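Local coordinates for protein alpha-L-rhamnosidase (Klebsiella oxytoca, PDB 4XHC) that catalyses, as a family GH78 alpha-L-rhamnosidase, the hydrolysis of terminal alpha-L-rhamnose from its substrates, with rhamnose bound here in its pocket, at residues Ser101-Gly105 with Asn229-Glu233; Phe109-Ser113 with Leu158-Ala163; Met283-Asn287 with Thr299-Ser305; His470-Ala474 with Thr533-Phe537. One frame throughout, in Å; residues are numbered along the deposited sequence.

Contact 1. Residues Ser101-Gly105 with Asn229-Glu233; sequences SHYVG and NCMQE
N229, with CG beside its own backbone N (chi1 -73°), reaches toward strand 102-104, where V104 holds CG1 anti to its backbone N and thereby turns CG2 against the asparagine. ND2 of N229 donates to the backbone O of H102 over 3.0 Å. The bond is bent, with an N-H...O angle of 141°: the oxygen lies in the plane of the amide, but the nitrogen stands above the plane of the carbonyl. The same ND2 comes to the edge of the H102 imidazole, close to the ring plane and 3.2 Å from CD2. Alongside, V104 CG2 rests on N229 CB at 3.6 Å as the two side chains pass in opposite directions. A beta-branched valine suits this strand, since one methyl meets N229 while CG1 approaches NE2 of Q232 at 4.0 Å. Q232, bent at chi2, curls back so that NE2 donates to O of N229 at 3.0 Å, nearly straight at 166°. It thereby serves a carbonyl at the end of helix 214-230, where the chain leaves helical geometry at M231. NE2 of Q232 also bonds O of V199, a residue of strand 187-200 that is backbone-bonded to V104. A buried joint between the N-terminal beta region and the helical glycosidase region thus rests on primary amides, whose donors satisfy backbone carbonyls without bringing a charge inside, while CB of N229 adds apolar contact with V104.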
loop_
_atom_site.group_PDB
_atom_site.type_symbol
_atom_site.label_atom_id
_atom_site.label_comp_id
_atom_site.label_asym_id
_atom_site.label_seq_id
_atom_site.Cartn_x
_atom_site.Cartn_y
_atom_site.Cartn_z
ATOM N N SER A 101 2.707 21.671 -13.306
ATOM C CA SER A 101 4.065 22.051 -12.913
ATOM C C SER A 101 4.675 20.928 -12.052
ATOM O O SER A 101 4.109 19.837 -11.930
ATOM C CB SER A 101 4.056 23.383 -12.154
ATOM O OG SER A 101 5.350 23.971 -12.125
ATOM N N HIS A 102 5.834 21.200 -11.465
ATOM C CA HIS A 102 6.537 20.239 -10.631
ATOM C C HIS A 102 6.212 20.540 -9.172
ATOM O O HIS A 102 6.456 21.648 -8.706
ATOM C CB HIS A 102 8.033 20.385 -10.874
ATOM C CG HIS A 102 8.865 19.375 -10.156
ATOM N ND1 HIS A 102 9.247 18.188 -10.740
ATOM C CD2 HIS A 102 9.403 19.377 -8.913
ATOM C CE1 HIS A 102 9.976 17.498 -9.883
ATOM N NE2 HIS A 102 10.085 18.196 -8.766
ATOM N N TYR A 103 5.662 19.563 -8.454
ATOM C CA TYR A 103 5.253 19.777 -7.069
ATOM C C TYR A 103 5.897 18.774 -6.107
ATOM O O TYR A 103 6.217 17.645 -6.476
ATOM C CB TYR A 103 3.729 19.704 -6.942
ATOM C CG TYR A 103 2.991 20.805 -7.670
ATOM C CD1 TYR A 103 2.850 22.070 -7.110
ATOM C CD2 TYR A 103 2.416 20.576 -8.913
ATOM C CE1 TYR A 103 2.160 23.073 -7.775
ATOM C CE2 TYR A 103 1.726 21.573 -9.584
ATOM C CZ TYR A 103 1.599 22.819 -9.015
ATOM O OH TYR A 103 0.912 23.800 -9.695
ATOM N N VAL A 104 6.084 19.221 -4.871
ATOM C CA VAL A 104 6.554 18.383 -3.789
ATOM C C VAL A 104 5.512 18.474 -2.710
ATOM O O VAL A 104 5.247 19.567 -2.219
ATOM C CB VAL A 104 7.861 18.923 -3.201
ATOM C CG1 VAL A 104 8.360 18.008 -2.095
ATOM C CG2 VAL A 104 8.894 19.093 -4.300
ATOM N N GLY A 105 4.920 17.357 -2.320
ATOM C CA GLY A 105 3.891 17.428 -1.301
ATOM C C GLY A 105 3.022 16.206 -1.115
ATOM O O GLY A 105 3.409 15.089 -1.438
ATOM N N ASN A 229 11.718 24.037 -4.546
ATOM C CA ASN A 229 11.254 22.700 -4.194
ATOM C C ASN A 229 12.296 21.894 -3.410
ATOM O O ASN A 229 11.946 20.984 -2.654
ATOM C CB ASN A 229 10.761 21.940 -5.435
ATOM C CG ASN A 229 9.420 22.464 -5.946
ATOM O OD1 ASN A 229 8.766 23.276 -5.295
ATOM N ND2 ASN A 229 9.015 22.013 -7.122
ATOM N N CYS A 230 13.565 22.250 -3.567
ATOM C CA CYS A 230 14.637 21.612 -2.817
ATOM C C CYS A 230 14.776 22.176 -1.392
ATOM O O CYS A 230 15.292 21.496 -0.504
ATOM C CB CYS A 230 15.954 21.726 -3.595
ATOM S SG CYS A 230 16.092 20.544 -4.961
ATOM N N MET A 231 14.316 23.408 -1.174
ATOM C CA MET A 231 14.378 24.036 0.151
ATOM C C MET A 231 13.241 23.571 1.058
ATOM O O MET A 231 12.102 23.990 0.893
ATOM C CB MET A 231 14.371 25.564 0.036
ATOM C CG MET A 231 15.712 26.137 -0.407
ATOM S SD MET A 231 15.686 27.923 -0.657
ATOM C CE MET A 231 15.508 28.487 1.036
ATOM N N GLN A 232 13.574 22.692 1.997
ATOM C CA GLN A 232 12.609 22.077 2.902
ATOM C C GLN A 232 13.122 22.284 4.330
ATOM O O GLN A 232 13.467 23.412 4.679
ATOM C CB GLN A 232 12.424 20.597 2.547
ATOM C CG GLN A 232 11.911 20.356 1.125
ATOM C CD GLN A 232 10.451 20.727 0.945
ATOM O OE1 GLN A 232 9.645 20.617 1.879
ATOM N NE2 GLN A 232 10.097 21.159 -0.264
ATOM N N GLU A 233 13.176 21.233 5.157
ATOM C CA GLU A 233 13.728 21.372 6.514
ATOM C C GLU A 233 15.256 21.396 6.488
ATOM O O GLU A 233 15.902 21.792 7.467
ATOM C CB GLU A 233 13.177 20.294 7.459
ATOM C CG GLU A 233 11.811 20.680 8.026
ATOM C CD GLU A 233 11.129 19.579 8.820
ATOM O OE1 GLU A 233 10.999 18.456 8.288
ATOM O OE2 GLU A 233 10.704 19.843 9.969
#

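Contact 2. Residues Phe109-Ser113 with Leu158-Ala163; sequences FLCQS and LDVLPA
The sulfur of C111 is the centre of the apolar packing, with SG 3.6 Å from CD1 of L158. L161 CD2 and A163 CB lie farther round the same sulfur, each 4.2 Å from SG. The thiol is brought there by chi1 of 66°, which sets SG between the backbone N and the carbonyl carbon, and a small, weakly polar group of this kind fits well among leucine methyls. L161 uses its other branch as well, placing CD1 4.1 Å from CB of S113. Outward from this core, CB of P162 packs against CB of Q112 at 4.1 Å, near the surface. A cis peptide bond precedes P162 and bends the chain just before it joins the sheet. At the polar edge, C111 and A163 form an antiparallel hydrogen-bonded pair: C111 N donates to A163 O at 3.1 Å, and A163 N donates to C111 O at 2.9 Å. A CA-H...O contact from L110 CA to A163 O, 3.4 Å long, flanks the pair. Farther out, D159 makes a salt bridge to R169 of the second subunit. The loop 159-162 carries the chain from strand 153-158, an outermost strand of one antiparallel sheet, to strand 163-166 at the margin of another that contains strand 106-115. This passage between sheets, with C111, L158 and L161 packed beside it, is consistent with a beta-sandwich N-terminal domain.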
loop_
_atom_site.group_PDB
_atom_site.type_symbol
_atom_site.label_atom_id
_atom_site.label_comp_id
_atom_site.label_asym_id
_atom_site.label_seq_id
_atom_site.Cartn_x
_atom_site.Cartn_y
_atom_site.Cartn_z
ATOM N N PHE A 109 -7.500 13.253 -2.124
ATOM C CA PHE A 109 -8.626 13.075 -3.059
ATOM C C PHE A 109 -9.879 12.509 -2.394
ATOM O O PHE A 109 -9.809 11.896 -1.337
ATOM C CB PHE A 109 -8.224 12.214 -4.266
ATOM C CG PHE A 109 -7.892 10.791 -3.922
ATOM C CD1 PHE A 109 -8.900 9.859 -3.718
ATOM C CD2 PHE A 109 -6.574 10.382 -3.815
ATOM C CE1 PHE A 109 -8.599 8.549 -3.395
ATOM C CE2 PHE A 109 -6.263 9.077 -3.493
ATOM C CZ PHE A 109 -7.275 8.156 -3.279
ATOM N N LEU A 110 -11.026 12.753 -3.015
ATOM C CA LEU A 110 -12.293 12.183 -2.578
ATOM C C LEU A 110 -12.802 11.282 -3.677
ATOM O O LEU A 110 -12.660 11.603 -4.852
ATOM C CB LEU A 110 -13.351 13.270 -2.328
ATOM C CG LEU A 110 -13.120 14.406 -1.327
ATOM C CD1 LEU A 110 -14.448 15.115 -1.075
ATOM C CD2 LEU A 110 -12.533 13.912 -0.017
ATOM N N CYS A 111 -13.421 10.170 -3.302
ATOM C CA CYS A 111 -14.084 9.319 -4.279
ATOM C C CYS A 111 -15.277 8.589 -3.675
ATOM O O CYS A 111 -15.378 8.458 -2.460
ATOM C CB CYS A 111 -13.088 8.328 -4.905
ATOM S SG CYS A 111 -12.393 7.098 -3.781
ATOM N N GLN A 112 -16.161 8.112 -4.549
ATOM C CA GLN A 112 -17.447 7.554 -4.149
ATOM C C GLN A 112 -17.969 6.502 -5.122
ATOM O O GLN A 112 -17.506 6.389 -6.251
ATOM C CB GLN A 112 -18.480 8.677 -4.039
ATOM C CG GLN A 112 -18.688 9.441 -5.333
ATOM C CD GLN A 112 -19.607 10.625 -5.165
ATOM O OE1 GLN A 112 -19.450 11.419 -4.246
ATOM N NE2 GLN A 112 -20.574 10.752 -6.060
ATOM N N SER A 113 -18.963 5.755 -4.663
ATOM C CA SER A 113 -19.541 4.647 -5.424
ATOM C C SER A 113 -20.547 5.139 -6.460
ATOM O O SER A 113 -21.120 6.210 -6.307
ATOM C CB SER A 113 -20.202 3.652 -4.451
ATOM O OG SER A 113 -21.316 2.990 -5.021
ATOM N N LEU A 158 -9.724 0.514 -0.431
ATOM C CA LEU A 158 -10.770 1.262 0.256
ATOM C C LEU A 158 -11.914 0.323 0.628
ATOM O O LEU A 158 -12.658 -0.115 -0.246
ATOM C CB LEU A 158 -11.289 2.372 -0.650
ATOM C CG LEU A 158 -10.185 3.198 -1.300
ATOM C CD1 LEU A 158 -10.750 4.228 -2.263
ATOM C CD2 LEU A 158 -9.357 3.862 -0.220
ATOM N N ASP A 159 -12.051 0.016 1.920
ATOM C CA ASP A 159 -13.159 -0.821 2.407
ATOM C C ASP A 159 -14.514 -0.095 2.376
ATOM O O ASP A 159 -15.554 -0.728 2.257
ATOM C CB ASP A 159 -12.893 -1.322 3.842
ATOM C CG ASP A 159 -11.712 -2.305 3.936
ATOM O OD1 ASP A 159 -11.696 -3.302 3.181
ATOM O OD2 ASP A 159 -10.809 -2.091 4.789
ATOM N N VAL A 160 -14.503 1.228 2.479
ATOM C CA VAL A 160 -15.727 2.000 2.683
ATOM C C VAL A 160 -15.788 3.215 1.765
ATOM O O VAL A 160 -14.825 3.969 1.670
ATOM C CB VAL A 160 -15.831 2.503 4.139
ATOM C CG1 VAL A 160 -17.126 3.282 4.347
ATOM C CG2 VAL A 160 -15.740 1.340 5.119
ATOM N N LEU A 161 -16.934 3.397 1.113
ATOM C CA LEU A 161 -17.183 4.542 0.241
ATOM C C LEU A 161 -18.450 5.259 0.716
ATOM O O LEU A 161 -19.348 4.613 1.239
ATOM C CB LEU A 161 -17.338 4.062 -1.208
ATOM C CG LEU A 161 -16.109 3.330 -1.783
ATOM C CD1 LEU A 161 -16.449 2.582 -3.062
ATOM C CD2 LEU A 161 -14.955 4.293 -2.027
ATOM N N PRO A 162 -18.538 6.578 0.583
ATOM C CA PRO A 162 -17.476 7.438 0.053
ATOM C C PRO A 162 -16.220 7.495 0.931
ATOM O O PRO A 162 -16.282 7.163 2.105
ATOM C CB PRO A 162 -18.149 8.824 0.000
ATOM C CG PRO A 162 -19.297 8.748 0.957
ATOM C CD PRO A 162 -19.769 7.334 0.888
ATOM N N ALA A 163 -15.108 7.934 0.347
ATOM C CA ALA A 163 -13.811 7.944 1.016
ATOM C C ALA A 163 -13.133 9.280 0.859
ATOM O O ALA A 163 -13.195 9.886 -0.210
ATOM C CB ALA A 163 -12.919 6.868 0.423
#

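Contact 3. Residues Met283-Asn287 with Thr299-Ser305; sequences MVSAN and TFLFDYS. With RAM (alpha-L-rhamnopyranose), chain C.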
loop_
_atom_site.group_PDB
_atom_site.type_symbol
_atom_site.label_atom_id
_atom_site.label_comp_id
_atom_site.label_asym_id
_atom_site.label_seq_id
_atom_site.Cartn_x
_atom_site.Cartn_y
_atom_site.Cartn_z
ATOM N N MET A 283 36.849 14.598 10.534
ATOM C CA MET A 283 36.369 14.788 9.152
ATOM C C MET A 283 34.840 14.813 9.039
ATOM O O MET A 283 34.150 13.950 9.578
ATOM C CB MET A 283 36.912 13.702 8.206
ATOM C CG MET A 283 36.757 14.054 6.728
ATOM S SD MET A 283 37.449 12.779 5.669
ATOM C CE MET A 283 37.008 13.350 4.022
ATOM N N VAL A 284 34.329 15.794 8.307
ATOM C CA VAL A 284 32.898 15.914 8.089
ATOM C C VAL A 284 32.441 14.915 7.027
ATOM O O VAL A 284 33.201 14.561 6.125
ATOM C CB VAL A 284 32.477 17.345 7.671
ATOM C CG1 VAL A 284 32.914 18.365 8.705
ATOM C CG2 VAL A 284 33.023 17.701 6.298
ATOM N N SER A 285 31.206 14.446 7.166
ATOM C CA SER A 285 30.632 13.499 6.228
ATOM C C SER A 285 30.223 14.177 4.935
ATOM O O SER A 285 30.124 15.402 4.860
ATOM C CB SER A 285 29.434 12.797 6.864
ATOM O OG SER A 285 29.846 12.155 8.058
ATOM N N ALA A 286 29.989 13.366 3.914
ATOM C CA ALA A 286 29.556 13.875 2.627
ATOM C C ALA A 286 28.102 14.334 2.697
ATOM O O ALA A 286 27.714 15.277 1.998
ATOM C CB ALA A 286 29.723 12.814 1.557
ATOM N N ASN A 287 27.310 13.663 3.538
ATOM C CA ASN A 287 25.889 13.984 3.714
ATOM C C ASN A 287 25.369 13.669 5.119
ATOM O O ASN A 287 25.964 12.865 5.850
ATOM C CB ASN A 287 25.057 13.226 2.686
ATOM C CG ASN A 287 25.179 11.728 2.841
ATOM O OD1 ASN A 287 24.388 11.111 3.524
ATOM N ND2 ASN A 287 26.183 11.143 2.218
ATOM N N THR A 299 29.911 8.030 4.743
ATOM C CA THR A 299 30.469 8.229 3.406
ATOM C C THR A 299 31.314 9.481 3.457
ATOM O O THR A 299 30.829 10.533 3.866
ATOM C CB THR A 299 29.349 8.432 2.366
ATOM O OG1 THR A 299 28.565 7.242 2.279
ATOM C CG2 THR A 299 29.911 8.761 0.989
ATOM N N PHE A 300 32.577 9.374 3.061
ATOM C CA PHE A 300 33.510 10.490 3.202
ATOM C C PHE A 300 34.183 10.776 1.881
ATOM O O PHE A 300 34.772 9.888 1.296
ATOM C CB PHE A 300 34.525 10.182 4.301
ATOM C CG PHE A 300 33.886 9.979 5.640
ATOM C CD1 PHE A 300 33.550 11.073 6.435
ATOM C CD2 PHE A 300 33.572 8.700 6.089
ATOM C CE1 PHE A 300 32.936 10.893 7.664
ATOM C CE2 PHE A 300 32.964 8.516 7.320
ATOM C CZ PHE A 300 32.638 9.612 8.106
ATOM N N LEU A 301 34.084 12.030 1.438
ATOM C CA LEU A 301 34.628 12.477 0.164
ATOM C C LEU A 301 35.632 13.629 0.336
ATOM O O LEU A 301 35.366 14.624 1.002
ATOM C CB LEU A 301 33.490 12.895 -0.763
ATOM C CG LEU A 301 32.606 11.756 -1.298
ATOM C CD1 LEU A 301 31.307 12.298 -1.867
ATOM C CD2 LEU A 301 33.325 10.918 -2.352
ATOM N N PHE A 302 36.798 13.476 -0.274
ATOM C CA PHE A 302 37.870 14.464 -0.206
ATOM C C PHE A 302 37.368 15.867 -0.535
ATOM O O PHE A 302 37.642 16.809 0.209
ATOM C CB PHE A 302 38.968 14.044 -1.173
ATOM C CG PHE A 302 40.193 14.928 -1.168
ATOM C CD1 PHE A 302 41.205 14.747 -0.230
ATOM C CD2 PHE A 302 40.369 15.888 -2.159
ATOM C CE1 PHE A 302 42.351 15.524 -0.259
ATOM C CE2 PHE A 302 41.504 16.674 -2.184
ATOM C CZ PHE A 302 42.498 16.492 -1.234
ATOM N N ASP A 303 36.621 15.999 -1.631
ATOM C CA ASP A 303 36.198 17.320 -2.112
ATOM C C ASP A 303 35.081 17.927 -1.273
ATOM O O ASP A 303 35.148 19.102 -0.906
ATOM C CB ASP A 303 35.843 17.333 -3.623
ATOM C CG ASP A 303 34.788 16.296 -4.028
ATOM O OD1 ASP A 303 34.623 15.259 -3.343
ATOM O OD2 ASP A 303 34.158 16.497 -5.092
ATOM N N TYR A 304 34.074 17.122 -0.949
ATOM C CA TYR A 304 32.955 17.585 -0.127
ATOM C C TYR A 304 33.394 18.025 1.271
ATOM O O TYR A 304 32.855 18.988 1.818
ATOM C CB TYR A 304 31.877 16.499 -0.030
ATOM C CG TYR A 304 30.973 16.408 -1.240
ATOM C CD1 TYR A 304 31.404 16.831 -2.494
ATOM C CD2 TYR A 304 29.699 15.871 -1.136
ATOM C CE1 TYR A 304 30.584 16.752 -3.593
ATOM C CE2 TYR A 304 28.882 15.778 -2.244
ATOM C CZ TYR A 304 29.335 16.218 -3.465
ATOM O OH TYR A 304 28.539 16.148 -4.580
ATOM N N SER A 305 34.375 17.333 1.841
ATOM C CA SER A 305 34.953 17.753 3.118
ATOM C C SER A 305 35.578 19.144 3.006
ATOM O O SER A 305 35.269 20.030 3.788
ATOM C CB SER A 305 35.997 16.741 3.611
ATOM O OG SER A 305 36.881 17.346 4.534
HETATM C C1 RAM C . 24.433 11.572 -5.651
HETATM C C2 RAM C . 23.592 12.818 -5.851
HETATM C C3 RAM C . 24.102 13.954 -4.983
HETATM C C4 RAM C . 25.620 13.972 -5.024
HETATM C C5 RAM C . 26.141 12.723 -4.334
HETATM C C6 RAM C . 27.445 12.225 -4.905
HETATM O O1 RAM C . 23.588 10.490 -5.605
HETATM O O2 RAM C . 23.731 13.183 -7.214
HETATM O O3 RAM C . 23.590 15.208 -5.437
HETATM O O4 RAM C . 26.119 15.111 -4.348
HETATM O O5 RAM C . 25.176 11.654 -4.440
HETATM O O HOH W 1 33.026 14.176 3.309
#
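A286 and T299 supply the direct hydrogen bond between the two segments: A286 N donates to T299 O at 3.0 Å, almost straight at 162°, with the nitrogen tilted a little from the carbonyl plane. A water extends this link, donating to V284 O at 2.8 Å and accepting from L301 N at 3.0 Å. The polar ends of S285 and T299 are both held by D297, S285 OG by its backbone O and T299 OG1 by its carboxylate, so the loop between the segments helps to fix them. L301 occupies the N-cap of helix 302-319, part of the six-hairpin glycosidase domain, an (alpha/alpha)6 barrel in this family, and its O receives the first turn's bond from S305 N. Within this first turn, Y304 faces the pocket, where its OH donates to O4 of the bound rhamnose at 2.6 Å. O4 lies at the edge of the tyrosine ring, in its plane, and E506 and D249 are among the residues that also bond the sugar. Among the apolar contacts, the small A286 lets its CB touch CD1 of L301 at 3.8 Å; L301 CD1 in turn lies above one face of the Y304 ring, offset toward its rim. M283 runs fully extended from CG, so that CE reaches S305 CB at 3.6 Å. F300 gathers the aromatic contacts. The sulfur of M283 makes an oblique Met-aromatic contact, SD lying 5.3 Å from the ring centroid. At the ring edge, near its plane, CD1 of F300 meets V284 O at 3.5 Å, while R279 adds a cation-pi contact.

Contact 4. Residues His470-Ala474 with Thr533-Phe537; sequences HHYIA and TPAWF
H470 and T533 bring helix 466-478 and the segment leading into helix 534-540 together with CA atoms 6.8 Å apart, and the backbones diverge to 8.4 Å between the CA atoms of A474 and F537. The two meet in a largely buried contact of the six-hairpin glycosidase domain. Across the near end, T533 OG1 donates to ND1 of H470 over 3.1 Å, with the hydroxyl tilted out of the imidazole plane. Histidine suits the place because it offers an acceptor nitrogen within a flat ring whose ND1-CE1 side also meets CZ of F537. Those two rings meet obliquely, their centroids 5.0 Å apart and their planes at 32°. F537, with CG anti to its carbonyl carbon (chi1 -69°), brings its ring to both H470 and I473. The branched isoleucine supplies a CH-pi contact: CG2 sits over the centre of the phenyl face, 3.5 Å from the centroid and 9° from the ring normal. L252 of helix 247-259 touches both H470 and T533, and W493 of helix 482-498 packs on I473. At the diverging end, CB of A474 comes within 4.5 Å of CZ of F537.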
loop_
_atom_site.group_PDB
_atom_site.type_symbol
_atom_site.label_atom_id
_atom_site.label_comp_id
_atom_site.label_asym_id
_atom_site.label_seq_id
_atom_site.Cartn_x
_atom_site.Cartn_y
_atom_site.Cartn_z
ATOM N N HIS A 470 28.491 24.070 -13.970
ATOM C CA HIS A 470 28.535 25.288 -13.170
ATOM C C HIS A 470 29.955 25.813 -13.061
ATOM O O HIS A 470 30.193 27.015 -13.171
ATOM C CB HIS A 470 28.001 25.030 -11.765
ATOM C CG HIS A 470 28.420 26.064 -10.770
ATOM N ND1 HIS A 470 27.726 27.240 -10.590
ATOM C CD2 HIS A 470 29.465 26.105 -9.912
ATOM C CE1 HIS A 470 28.323 27.959 -9.659
ATOM N NE2 HIS A 470 29.380 27.292 -9.232
ATOM N N HIS A 471 30.891 24.903 -12.836
ATOM C CA HIS A 471 32.282 25.281 -12.638
ATOM C C HIS A 471 32.939 25.730 -13.928
ATOM O O HIS A 471 33.772 26.624 -13.917
ATOM C CB HIS A 471 33.042 24.133 -11.975
ATOM C CG HIS A 471 32.501 23.785 -10.625
ATOM N ND1 HIS A 471 31.469 22.889 -10.454
ATOM C CD2 HIS A 471 32.808 24.250 -9.390
ATOM C CE1 HIS A 471 31.180 22.798 -9.169
ATOM N NE2 HIS A 471 31.971 23.618 -8.505
ATOM N N TYR A 472 32.546 25.117 -15.036
ATOM C CA TYR A 472 32.969 25.552 -16.361
ATOM C C TYR A 472 32.569 27.009 -16.593
ATOM O O TYR A 472 33.366 27.816 -17.083
ATOM C CB TYR A 472 32.352 24.633 -17.413
ATOM C CG TYR A 472 32.626 25.008 -18.844
ATOM C CD1 TYR A 472 33.911 25.318 -19.275
ATOM C CD2 TYR A 472 31.599 25.013 -19.781
ATOM C CE1 TYR A 472 34.157 25.652 -20.593
ATOM C CE2 TYR A 472 31.839 25.341 -21.105
ATOM C CZ TYR A 472 33.119 25.661 -21.499
ATOM O OH TYR A 472 33.342 25.989 -22.808
ATOM N N ILE A 473 31.341 27.352 -16.214
ATOM C CA ILE A 473 30.851 28.732 -16.345
ATOM C C ILE A 473 31.670 29.682 -15.482
ATOM O O ILE A 473 32.048 30.768 -15.927
ATOM C CB ILE A 473 29.359 28.856 -15.959
ATOM C CG1 ILE A 473 28.487 28.000 -16.887
ATOM C CG2 ILE A 473 28.898 30.306 -16.010
ATOM C CD1 ILE A 473 28.734 28.232 -18.365
ATOM N N ALA A 474 31.925 29.275 -14.245
ATOM C CA ALA A 474 32.685 30.093 -13.312
ATOM C C ALA A 474 34.088 30.356 -13.842
ATOM O O ALA A 474 34.601 31.480 -13.718
ATOM C CB ALA A 474 32.753 29.419 -11.955
ATOM N N THR A 533 22.149 27.050 -10.639
ATOM C CA THR A 533 23.058 28.176 -10.455
ATOM C C THR A 533 22.944 29.283 -11.501
ATOM O O THR A 533 23.352 30.412 -11.230
ATOM C CB THR A 533 24.518 27.720 -10.387
ATOM O OG1 THR A 533 24.768 26.752 -11.409
ATOM C CG2 THR A 533 24.810 27.113 -9.036
ATOM N N PRO A 534 22.400 28.988 -12.692
ATOM C CA PRO A 534 22.192 30.100 -13.618
ATOM C C PRO A 534 21.470 31.308 -13.007
ATOM O O PRO A 534 21.750 32.449 -13.383
ATOM C CB PRO A 534 21.355 29.468 -14.716
ATOM C CG PRO A 534 21.887 28.078 -14.784
ATOM C CD PRO A 534 22.217 27.691 -13.367
ATOM N N ALA A 535 20.556 31.064 -12.075
ATOM C CA ALA A 535 19.933 32.156 -11.339
ATOM C C ALA A 535 20.983 33.047 -10.649
ATOM O O ALA A 535 20.881 34.276 -10.686
ATOM C CB ALA A 535 18.941 31.609 -10.323
ATOM N N TRP A 536 21.996 32.424 -10.045
ATOM C CA TRP A 536 23.081 33.166 -9.395
ATOM C C TRP A 536 23.923 33.930 -10.416
ATOM O O TRP A 536 24.134 35.129 -10.268
ATOM C CB TRP A 536 23.973 32.233 -8.565
ATOM C CG TRP A 536 25.068 32.944 -7.808
ATOM C CD1 TRP A 536 24.922 33.756 -6.719
ATOM C CD2 TRP A 536 26.467 32.900 -8.083
ATOM N NE1 TRP A 536 26.143 34.228 -6.305
ATOM C CE2 TRP A 536 27.110 33.710 -7.124
ATOM C CE3 TRP A 536 27.242 32.251 -9.045
ATOM C CZ2 TRP A 536 28.491 33.891 -7.104
ATOM C CZ3 TRP A 536 28.622 32.429 -9.018
ATOM C CH2 TRP A 536 29.227 33.245 -8.054
ATOM N N PHE A 537 24.392 33.237 -11.450
ATOM C CA PHE A 537 25.175 33.881 -12.507
ATOM C C PHE A 537 24.423 35.067 -13.114
ATOM O O PHE A 537 24.988 36.149 -13.305
ATOM C CB PHE A 537 25.524 32.890 -13.623
ATOM C CG PHE A 537 26.514 31.835 -13.217
ATOM C CD1 PHE A 537 27.773 32.187 -12.746
ATOM C CD2 PHE A 537 26.200 30.486 -13.335
ATOM C CE1 PHE A 537 28.689 31.214 -12.379
ATOM C CE2 PHE A 537 27.110 29.508 -12.971
ATOM C CZ PHE A 537 28.356 29.872 -12.495
#

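Contacts 1 and 2 begin on consecutive strands, 102-104 and 106-115, yet their centres lie about 28 Å apart. Contact 2 belongs wholly to the N-terminal beta region, whereas contact 1 joins that region to helix 214-230 of the glycosidase domain. Both segments of contact 2 fall between those of contact 1 along the chain, so its strands are traversed before contact 1 closes. Contacts 3 and 4 follow in series inside the glycosidase domain, with centres about 23 Å apart and nearest atoms about 8 Å apart. Contact 3 includes a residue of the rhamnose pocket; in contact 4 the H470 side chain is about 12 Å from the sugar. Contact 2, about 48 Å from contact 3 between centres, stands remote from the pocket.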